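Local coordinates for Cfl (PDB 7A9J), which is a coronafacic acid ligase of the ATP-dependent AMP-binding enzyme family, probably activating carboxylic acids with ATP and joining them to amines as amides, at residues Thr39-Lys42 with Asn47-Phe50; Leu244-Ala249 with Tyr254-Leu259. The protein carries 1 engineered substitution. One frame throughout, in Å; residues are numbered along the deposited sequence.

Contact 1 (Thr39-Lys42 with Asn47-Phe50); sequences TAVK and NISF
Ala40 sets its methyl group squarely over one face of the Phe50 ring: CB of Ala40 lies 3.6 Å from the ring centroid and only 8° off the normal, a CH-pi contact. With Phe50 CG anti to the carbonyl carbon and beside the backbone N (chi1 -84°), the ring lies against the 39-42 strand, its CE2 3.6 Å from Thr39 O. His31, Phe28 and Ala32 of the helix 24-34 also meet this ring. The register slips by one residue here, so that Ala40 and Val41 together stand opposite Ile48, a classic bulge in the antiparallel hairpin 39-42/47-49. Ile48 O therefore receives two N-H groups in its carbonyl plane, from Ala40 N at 2.8 Å and, longer but straighter (167° at the hydrogen), from Val41 N at 3.3 Å. The return bond runs from Ile48 N to Val41 O. Within the bulge the side chains of Val41 and Ile48 run side by side, CB of Val41 3.6 Å from CG2 of Ile48, and both touch Leu53 and Phe83. A water bridges the polar ends of Thr39 and Asn47: it donates to Asn47 OD1 and hydrogen-bonds Thr39 OG1 at 2.7 Å. Ser49, at the N-cap, turns its OG to Asn52 N.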
# COMPACT_ATOMS: atom_id res chain seq x y z
N THR A 39 17.60 -14.95 -11.72
CA THR A 39 17.25 -14.74 -10.32
C THR A 39 15.79 -14.31 -10.20
O THR A 39 15.38 -13.33 -10.82
CB THR A 39 18.15 -13.67 -9.73
OG1 THR A 39 19.50 -14.15 -9.81
CG2 THR A 39 17.82 -13.38 -8.28
N ALA A 40 15.03 -15.03 -9.39
CA ALA A 40 13.65 -14.64 -9.11
C ALA A 40 13.55 -13.75 -7.87
O ALA A 40 12.79 -12.77 -7.87
CB ALA A 40 12.76 -15.86 -8.94
N VAL A 41 14.24 -14.08 -6.78
CA VAL A 41 14.13 -13.38 -5.49
C VAL A 41 15.53 -13.24 -4.93
O VAL A 41 16.35 -14.16 -5.05
CB VAL A 41 13.24 -14.12 -4.46
CG1 VAL A 41 12.75 -13.12 -3.34
CG2 VAL A 41 12.04 -14.72 -5.16
N LYS A 42 15.80 -12.11 -4.33
CA LYS A 42 17.07 -11.91 -3.66
C LYS A 42 16.87 -11.15 -2.37
O LYS A 42 15.85 -10.47 -2.16
CB LYS A 42 18.10 -11.27 -4.59
CG LYS A 42 17.93 -9.83 -4.87
CD LYS A 42 18.49 -9.51 -6.28
CE LYS A 42 18.65 -8.00 -6.47
NZ LYS A 42 19.44 -7.70 -7.70
N ASN A 47 19.90 -15.58 -2.62
CA ASN A 47 19.13 -15.45 -3.84
C ASN A 47 18.60 -16.82 -4.24
O ASN A 47 19.12 -17.88 -3.83
CB ASN A 47 19.97 -14.86 -4.95
CG ASN A 47 21.07 -15.83 -5.40
OD1 ASN A 47 20.86 -16.61 -6.33
ND2 ASN A 47 22.19 -15.84 -4.69
N ILE A 48 17.60 -16.78 -5.09
CA ILE A 48 17.03 -18.02 -5.60
C ILE A 48 16.63 -17.79 -7.05
O ILE A 48 16.03 -16.75 -7.37
CB ILE A 48 15.86 -18.50 -4.71
CG1 ILE A 48 15.39 -19.92 -5.11
CG2 ILE A 48 14.66 -17.47 -4.69
CD1 ILE A 48 14.46 -20.52 -4.12
N SER A 49 16.97 -18.74 -7.92
CA SER A 49 16.56 -18.62 -9.31
C SER A 49 15.08 -18.92 -9.48
O SER A 49 14.45 -19.57 -8.65
CB SER A 49 17.39 -19.60 -10.20
OG SER A 49 17.08 -20.95 -9.82
N PHE A 50 14.56 -18.55 -10.65
CA PHE A 50 13.18 -18.96 -10.98
C PHE A 50 13.00 -20.48 -10.90
O PHE A 50 12.01 -20.98 -10.31
CB PHE A 50 12.82 -18.47 -12.38
CG PHE A 50 12.32 -17.05 -12.42
CD1 PHE A 50 10.98 -16.80 -12.15
CD2 PHE A 50 13.18 -15.97 -12.72
CE1 PHE A 50 10.44 -15.47 -12.16
CE2 PHE A 50 12.63 -14.63 -12.73
CZ PHE A 50 11.28 -14.42 -12.47
O HOH W 1 19.55 -16.68 -8.79

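Contact 2 (Leu244-Ala249 with Tyr254-Leu259)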
# COMPACT_ATOMS: atom_id res chain seq x y z
N LEU A 244 0.54 -8.62 -4.53
CA LEU A 244 0.26 -8.37 -5.92
C LEU A 244 1.49 -7.87 -6.65
O LEU A 244 1.70 -8.25 -7.81
CB LEU A 244 -0.87 -7.35 -6.04
CG LEU A 244 -2.23 -7.81 -5.50
CD1 LEU A 244 -3.26 -6.62 -5.73
CD2 LEU A 244 -2.76 -9.02 -6.22
N ILE A 245 2.25 -6.98 -6.03
CA ILE A 245 3.48 -6.48 -6.66
C ILE A 245 4.42 -7.64 -6.92
O ILE A 245 5.01 -7.72 -7.99
CB ILE A 245 4.20 -5.46 -5.76
CG1 ILE A 245 3.41 -4.14 -5.79
CG2 ILE A 245 5.62 -5.21 -6.24
CD1 ILE A 245 3.86 -3.20 -4.63
N THR A 246 4.54 -8.53 -5.96
CA THR A 246 5.48 -9.65 -6.10
C THR A 246 5.05 -10.59 -7.23
O THR A 246 5.86 -10.99 -8.07
CB THR A 246 5.58 -10.35 -4.74
OG1 THR A 246 6.06 -9.43 -3.77
CG2 THR A 246 6.59 -11.62 -4.84
N PHE A 247 3.77 -10.99 -7.28
CA PHE A 247 3.30 -11.82 -8.36
C PHE A 247 3.50 -11.12 -9.70
O PHE A 247 3.94 -11.73 -10.68
CB PHE A 247 1.80 -12.16 -8.25
CG PHE A 247 1.44 -13.02 -7.07
CD1 PHE A 247 2.30 -14.05 -6.59
CD2 PHE A 247 0.19 -12.92 -6.52
CE1 PHE A 247 1.89 -14.83 -5.52
CE2 PHE A 247 -0.21 -13.69 -5.44
CZ PHE A 247 0.61 -14.69 -4.96
N ALA A 248 3.18 -9.82 -9.75
CA ALA A 248 3.25 -9.12 -11.02
C ALA A 248 4.68 -8.98 -11.50
O ALA A 248 4.94 -9.16 -12.69
CB ALA A 248 2.60 -7.70 -10.88
N ALA A 249 5.61 -8.67 -10.58
CA ALA A 249 7.01 -8.53 -10.96
C ALA A 249 7.56 -9.85 -11.50
O ALA A 249 8.20 -9.89 -12.54
CB ALA A 249 7.90 -8.12 -9.78
N TYR A 254 10.91 -9.95 -13.72
CA TYR A 254 11.81 -9.18 -12.88
C TYR A 254 12.17 -9.97 -11.63
O TYR A 254 11.44 -10.87 -11.22
CB TYR A 254 11.11 -7.89 -12.45
CG TYR A 254 10.59 -7.01 -13.57
CD1 TYR A 254 11.17 -7.05 -14.82
CD2 TYR A 254 9.52 -6.10 -13.32
CE1 TYR A 254 10.70 -6.23 -15.85
CE2 TYR A 254 9.02 -5.28 -14.35
CZ TYR A 254 9.64 -5.34 -15.59
OH TYR A 254 9.20 -4.55 -16.63
N SER A 255 13.32 -9.64 -11.03
CA SER A 255 13.58 -10.21 -9.72
C SER A 255 12.92 -9.34 -8.67
O SER A 255 12.60 -8.17 -8.91
CB SER A 255 15.07 -10.35 -9.40
OG SER A 255 15.68 -9.08 -9.38
N VAL A 256 12.70 -9.92 -7.50
CA VAL A 256 12.11 -9.22 -6.37
C VAL A 256 13.14 -9.20 -5.26
O VAL A 256 13.71 -10.25 -4.90
CB VAL A 256 10.81 -9.90 -5.89
CG1 VAL A 256 10.29 -9.25 -4.57
CG2 VAL A 256 9.74 -9.87 -7.00
N LEU A 257 13.39 -8.03 -4.71
CA LEU A 257 14.29 -7.83 -3.59
C LEU A 257 13.49 -7.83 -2.31
O LEU A 257 12.55 -7.03 -2.19
CB LEU A 257 15.04 -6.50 -3.73
CG LEU A 257 15.88 -6.07 -2.51
CD1 LEU A 257 17.09 -7.02 -2.26
CD2 LEU A 257 16.36 -4.59 -2.79
N LEU A 258 13.83 -8.74 -1.39
CA LEU A 258 13.19 -8.79 -0.08
C LEU A 258 14.10 -8.25 1.01
O LEU A 258 15.25 -8.67 1.15
CB LEU A 258 12.77 -10.22 0.28
CG LEU A 258 11.68 -10.78 -0.64
CD1 LEU A 258 11.32 -12.21 -0.10
CD2 LEU A 258 10.41 -9.93 -0.67
N LEU A 259 13.56 -7.32 1.81
CA LEU A 259 14.28 -6.74 2.94
C LEU A 259 13.65 -7.10 4.28
O LEU A 259 12.42 -7.13 4.43
CB LEU A 259 14.28 -5.22 2.81
CG LEU A 259 14.85 -4.70 1.49
CD1 LEU A 259 14.81 -3.14 1.50
CD2 LEU A 259 16.29 -5.24 1.32
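The Tyr254 ring meets the helix segment only obliquely, through Ala249 O, which lies 3.9 Å from Tyr254 CG and nearer still, 3.5 Å, to Tyr254 CB. With CG anti to the carbonyl carbon and beside the backbone N (chi1 -56°), the ring starts on the same side as the N-H that binds this oxygen, which explains why one carbonyl meets both. Elsewhere the tyrosine side chain packs on Ile217, Pro219 and Ile231. That oxygen also accepts a hydrogen bond from Tyr254 N, 3.0 Å from Ala249 O, with the donor tilted 35° from the carbonyl plane. This bond ties the C-terminal part of the helix 240-251 to the residue just before the strand 255-257. Together with the strand 230-233, which pairs in parallel with 255-257, they make a beta-alpha-beta unit, and the bond lies where the chain leaves the helix for the second strand.

Further along, the packing is apolar. The CB of Ala249 rests 3.8 Å from CG2 of Val256 and 4.2 Å from CB of Tyr254, so one small methyl fits against both residues. Val256 CG2, placed beside its own backbone N, is the branch that reaches the helix, also approaching CG2 of Thr246 at 4.2 Å. The hydroxyl of Thr246 is bonded within its own helix, OG1 to Ser242 O. Two residues nearer the helix start, Leu244 touches the bound 6-ethyl-1-oxidanylidene-indene-4-carboxylic acid and helps line its pocket.

How the contacts relate
Contact 1 closes before contact 2 opens along the chain, yet their centres are only about 10 Å apart, because strands 39-42 and 255-257 are parallel neighbours in one sheet. Their backbones are probably hydrogen-bonded directly, from Lys42 N to Val256 O at 2.9 Å and from Leu258 N to Lys42 O at 2.8 Å. The N-terminal hairpin thus extends the sheet beside the beta-alpha-beta unit, whose other strand, 230-233, flanks 255-257. All four segments belong to the AMP-binding part of the enzyme. Helix 240-251 of contact 2 reaches the ligand pocket through Leu244, whereas the centre of contact 1 lies about 24 Å from the centre of the chain, that of contact 2 about 14 Å.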